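Local atomic coordinates of Exo-poly-alpha-D-galacturonosidase (Thermotoga maritima, PDB entry 3JUR), a protein that probably hydrolyses the glycosidic bonds of polygalacturonate, acting as a heat-tolerant exopolygalacturonase of glycosyl hydrolase family 28. Residues D[101-109]-D[192-200]. Sequence-based numbering, arbitrary orientation.
Sequences VLTRFEGIE and FVQFYRCRN
The axes of strands 103-105 and 193-196 approach to 8.9 Å with their directions 120° apart, and the CA atoms of Thr103 and Tyr196 are 7.4 Å apart. Side chains fill the space between, and the Tyr196 ring also rests against the Thr103 backbone (CE1 to C, 3.8 Å). Tyr196 OH donates to Glu109 OE1 at 2.6 Å, meeting the carboxylate on its anti side and tilted out of its plane. The same hydroxyl accepts from Arg104 NE a nearly straight bond (169°) that lies in the guanidinium plane. A salt bridge with a weak, long hydrogen bond (3.5 Å) from Arg104 NH2 to Glu109 OE1 closes this triangle, and Glu109 OE2 turns to Arg275. Strand 193-196 belongs to one coil of the right-handed parallel beta-helix of family 28, paired in parallel with strands 117-120 and 216-219; the hairpin of strands 103-105 and 108-112, with its type I' turn at Phe105 to Ile108, packs against the outside of the helix. Leu102 CG sits over one ring face of Tyr196, toward the rim, and CD2 lies 3.5 Å from Arg197 NH1, over the guanidinium that Asp121 grips. From the next residue, Thr103, OG1 lies opposite the backbone N (chi1 -168°), which aims it at an in-plane lone pair of Gln194 OE1, 2.6 Å away, to which it donates. A phenylalanine in place of Tyr196 would probably leave Arg104 NE and Glu109 OE1 without their shared hydroxyl partner. A water joins Glu109 OE1 to Arg197 NH1, linking the two charges across 5.3 Å.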
loop_
_atom_site.group_PDB
_atom_site.type_symbol
_atom_site.label_atom_id
_atom_site.label_comp_id
_atom_site.label_asym_id
_atom_site.label_seq_id
_atom_site.Cartn_x
_atom_site.Cartn_y
_atom_site.Cartn_z
ATOM N N VAL D 101 -42.858 -35.889 -17.181
ATOM C CA VAL D 101 -42.952 -35.951 -15.719
ATOM C C VAL D 101 -42.957 -34.540 -15.133
ATOM O O VAL D 101 -42.572 -33.585 -15.813
ATOM C CB VAL D 101 -41.788 -36.773 -15.088
ATOM C CG1 VAL D 101 -41.813 -38.214 -15.576
ATOM C CG2 VAL D 101 -40.422 -36.116 -15.360
ATOM N N LEU D 102 -43.398 -34.411 -13.882
ATOM C CA LEU D 102 -43.321 -33.144 -13.163
ATOM C C LEU D 102 -41.863 -32.756 -13.002
ATOM O O LEU D 102 -41.070 -33.510 -12.436
ATOM C CB LEU D 102 -43.991 -33.241 -11.788
ATOM C CG LEU D 102 -43.897 -32.028 -10.852
ATOM C CD1 LEU D 102 -44.661 -30.814 -11.392
ATOM C CD2 LEU D 102 -44.411 -32.403 -9.472
ATOM N N THR D 103 -41.520 -31.577 -13.511
ATOM C CA THR D 103 -40.143 -31.099 -13.486
ATOM C C THR D 103 -40.114 -29.564 -13.534
ATOM O O THR D 103 -41.125 -28.902 -13.255
ATOM C CB THR D 103 -39.268 -31.779 -14.607
ATOM O OG1 THR D 103 -37.877 -31.500 -14.389
ATOM C CG2 THR D 103 -39.677 -31.333 -16.015
ATOM N N ARG D 104 -38.966 -29.001 -13.875
ATOM C CA ARG D 104 -38.806 -27.560 -13.850
ATOM C C ARG D 104 -37.832 -27.135 -14.941
ATOM O O ARG D 104 -36.858 -27.837 -15.211
ATOM C CB ARG D 104 -38.310 -27.132 -12.462
ATOM C CG ARG D 104 -38.939 -25.845 -11.959
ATOM C CD ARG D 104 -38.431 -25.439 -10.589
ATOM N NE ARG D 104 -39.421 -25.702 -9.552
ATOM C CZ ARG D 104 -39.579 -24.966 -8.457
ATOM N NH1 ARG D 104 -38.818 -23.894 -8.245
ATOM N NH2 ARG D 104 -40.509 -25.298 -7.574
ATOM N N PHE D 105 -38.101 -26.009 -15.591
ATOM C CA PHE D 105 -37.149 -25.442 -16.548
ATOM C C PHE D 105 -36.883 -23.974 -16.237
ATOM O O PHE D 105 -37.788 -23.143 -16.295
ATOM C CB PHE D 105 -37.629 -25.606 -17.998
ATOM C CG PHE D 105 -36.570 -25.286 -19.031
ATOM C CD1 PHE D 105 -35.764 -26.291 -19.553
ATOM C CD2 PHE D 105 -36.377 -23.973 -19.474
ATOM C CE1 PHE D 105 -34.792 -26.003 -20.506
ATOM C CE2 PHE D 105 -35.404 -23.674 -20.422
ATOM C CZ PHE D 105 -34.611 -24.694 -20.941
ATOM N N GLU D 106 -35.630 -23.675 -15.912
ATOM C CA GLU D 106 -35.187 -22.323 -15.527
ATOM C C GLU D 106 -36.178 -21.605 -14.604
ATOM O O GLU D 106 -36.589 -20.465 -14.861
ATOM C CB GLU D 106 -34.810 -21.493 -16.766
ATOM C CG GLU D 106 -33.570 -22.044 -17.486
ATOM C CD GLU D 106 -33.119 -21.205 -18.675
ATOM O OE1 GLU D 106 -33.976 -20.664 -19.409
ATOM O OE2 GLU D 106 -31.894 -21.106 -18.890
ATOM N N GLY D 107 -36.558 -22.303 -13.532
ATOM C CA GLY D 107 -37.375 -21.733 -12.464
ATOM C C GLY D 107 -38.888 -21.803 -12.623
ATOM O O GLY D 107 -39.619 -21.304 -11.765
ATOM N N ILE D 108 -39.367 -22.410 -13.706
ATOM C CA ILE D 108 -40.816 -22.565 -13.908
ATOM C C ILE D 108 -41.200 -24.046 -14.035
ATOM O O ILE D 108 -40.605 -24.784 -14.829
ATOM C CB ILE D 108 -41.343 -21.744 -15.130
ATOM C CG1 ILE D 108 -41.074 -20.244 -14.945
ATOM C CG2 ILE D 108 -42.853 -21.980 -15.344
ATOM C CD1 ILE D 108 -41.169 -19.425 -16.217
ATOM N N GLU D 109 -42.187 -24.463 -13.240
ATOM C CA GLU D 109 -42.674 -25.843 -13.246
ATOM C C GLU D 109 -43.408 -26.185 -14.535
ATOM O O GLU D 109 -44.111 -25.349 -15.105
ATOM C CB GLU D 109 -43.606 -26.090 -12.058
ATOM C CG GLU D 109 -42.913 -26.064 -10.706
ATOM C CD GLU D 109 -43.791 -26.599 -9.590
ATOM O OE1 GLU D 109 -43.245 -27.181 -8.625
ATOM O OE2 GLU D 109 -45.025 -26.437 -9.680
ATOM N N PHE D 192 -30.016 -33.197 -15.417
ATOM C CA PHE D 192 -29.348 -34.493 -15.339
ATOM C C PHE D 192 -29.893 -35.285 -14.137
ATOM O O PHE D 192 -30.708 -36.186 -14.307
ATOM C CB PHE D 192 -27.824 -34.323 -15.257
ATOM C CG PHE D 192 -27.033 -35.566 -15.600
ATOM C CD1 PHE D 192 -25.861 -35.461 -16.345
ATOM C CD2 PHE D 192 -27.441 -36.832 -15.174
ATOM C CE1 PHE D 192 -25.111 -36.592 -16.663
ATOM C CE2 PHE D 192 -26.694 -37.969 -15.480
ATOM C CZ PHE D 192 -25.528 -37.849 -16.232
ATOM N N VAL D 193 -29.448 -34.935 -12.931
ATOM C CA VAL D 193 -29.927 -35.581 -11.710
ATOM C C VAL D 193 -30.911 -34.642 -11.008
ATOM O O VAL D 193 -30.559 -33.514 -10.659
ATOM C CB VAL D 193 -28.746 -35.952 -10.753
ATOM C CG1 VAL D 193 -29.257 -36.634 -9.483
ATOM C CG2 VAL D 193 -27.713 -36.832 -11.457
ATOM N N GLN D 194 -32.146 -35.101 -10.815
ATOM C CA GLN D 194 -33.169 -34.269 -10.190
ATOM C C GLN D 194 -33.916 -35.014 -9.095
ATOM O O GLN D 194 -34.450 -36.098 -9.316
ATOM C CB GLN D 194 -34.147 -33.700 -11.232
ATOM C CG GLN D 194 -35.084 -32.603 -10.693
ATOM C CD GLN D 194 -35.953 -31.970 -11.777
ATOM O OE1 GLN D 194 -36.946 -32.550 -12.221
ATOM N NE2 GLN D 194 -35.579 -30.767 -12.199
ATOM N N PHE D 195 -33.903 -34.426 -7.903
ATOM C CA PHE D 195 -34.723 -34.864 -6.784
ATOM C C PHE D 195 -35.815 -33.821 -6.619
ATOM O O PHE D 195 -35.527 -32.649 -6.355
ATOM C CB PHE D 195 -33.885 -34.952 -5.500
ATOM C CG PHE D 195 -32.705 -35.879 -5.606
ATOM C CD1 PHE D 195 -32.849 -37.242 -5.351
ATOM C CD2 PHE D 195 -31.445 -35.390 -5.965
ATOM C CE1 PHE D 195 -31.764 -38.113 -5.459
ATOM C CE2 PHE D 195 -30.351 -36.253 -6.073
ATOM C CZ PHE D 195 -30.517 -37.621 -5.824
ATOM N N TYR D 196 -37.062 -34.239 -6.792
ATOM C CA TYR D 196 -38.200 -33.321 -6.727
ATOM C C TYR D 196 -39.056 -33.594 -5.492
ATOM O O TYR D 196 -39.633 -34.680 -5.351
ATOM C CB TYR D 196 -39.042 -33.416 -8.003
ATOM C CG TYR D 196 -39.598 -32.087 -8.445
ATOM C CD1 TYR D 196 -38.970 -31.347 -9.452
ATOM C CD2 TYR D 196 -40.737 -31.554 -7.845
ATOM C CE1 TYR D 196 -39.474 -30.110 -9.858
ATOM C CE2 TYR D 196 -41.251 -30.325 -8.240
ATOM C CZ TYR D 196 -40.619 -29.608 -9.246
ATOM O OH TYR D 196 -41.128 -28.388 -9.623
ATOM N N ARG D 197 -39.117 -32.602 -4.602
ATOM C CA ARG D 197 -39.844 -32.686 -3.330
ATOM C C ARG D 197 -39.417 -33.907 -2.500
ATOM O O ARG D 197 -40.252 -34.707 -2.061
ATOM C CB ARG D 197 -41.366 -32.673 -3.549
ATOM C CG ARG D 197 -41.907 -31.475 -4.330
ATOM C CD ARG D 197 -43.433 -31.398 -4.222
ATOM N NE ARG D 197 -44.097 -32.567 -4.800
ATOM C CZ ARG D 197 -45.022 -32.525 -5.760
ATOM N NH1 ARG D 197 -45.421 -31.365 -6.264
ATOM N NH2 ARG D 197 -45.564 -33.651 -6.208
ATOM N N CYS D 198 -38.108 -34.044 -2.298
ATOM C CA CYS D 198 -37.562 -35.196 -1.591
ATOM C C CYS D 198 -36.993 -34.812 -0.232
ATOM O O CYS D 198 -36.636 -33.660 -0.003
ATOM C CB CYS D 198 -36.482 -35.880 -2.432
ATOM S SG CYS D 198 -37.083 -36.593 -3.959
ATOM N N ARG D 199 -36.916 -35.799 0.655
ATOM C CA ARG D 199 -36.314 -35.656 1.975
ATOM C C ARG D 199 -35.190 -36.670 2.133
ATOM O O ARG D 199 -35.327 -37.815 1.697
ATOM C CB ARG D 199 -37.364 -35.912 3.061
ATOM C CG ARG D 199 -37.817 -34.675 3.815
ATOM C CD ARG D 199 -38.951 -34.989 4.801
ATOM N NE ARG D 199 -38.628 -36.090 5.713
ATOM C CZ ARG D 199 -39.374 -36.465 6.756
ATOM N NH1 ARG D 199 -40.500 -35.823 7.052
ATOM N NH2 ARG D 199 -38.988 -37.486 7.515
ATOM N N ASN D 200 -34.099 -36.256 2.782
ATOM C CA ASN D 200 -32.968 -37.143 3.112
ATOM C C ASN D 200 -32.310 -37.717 1.862
ATOM O O ASN D 200 -32.539 -38.879 1.492
ATOM C CB ASN D 200 -33.381 -38.284 4.060
ATOM C CG ASN D 200 -34.223 -37.809 5.229
ATOM O OD1 ASN D 200 -34.167 -36.647 5.622
ATOM N ND2 ASN D 200 -35.016 -38.715 5.789
HETATM O O HOH W 1 -44.304 -28.484 -6.829
#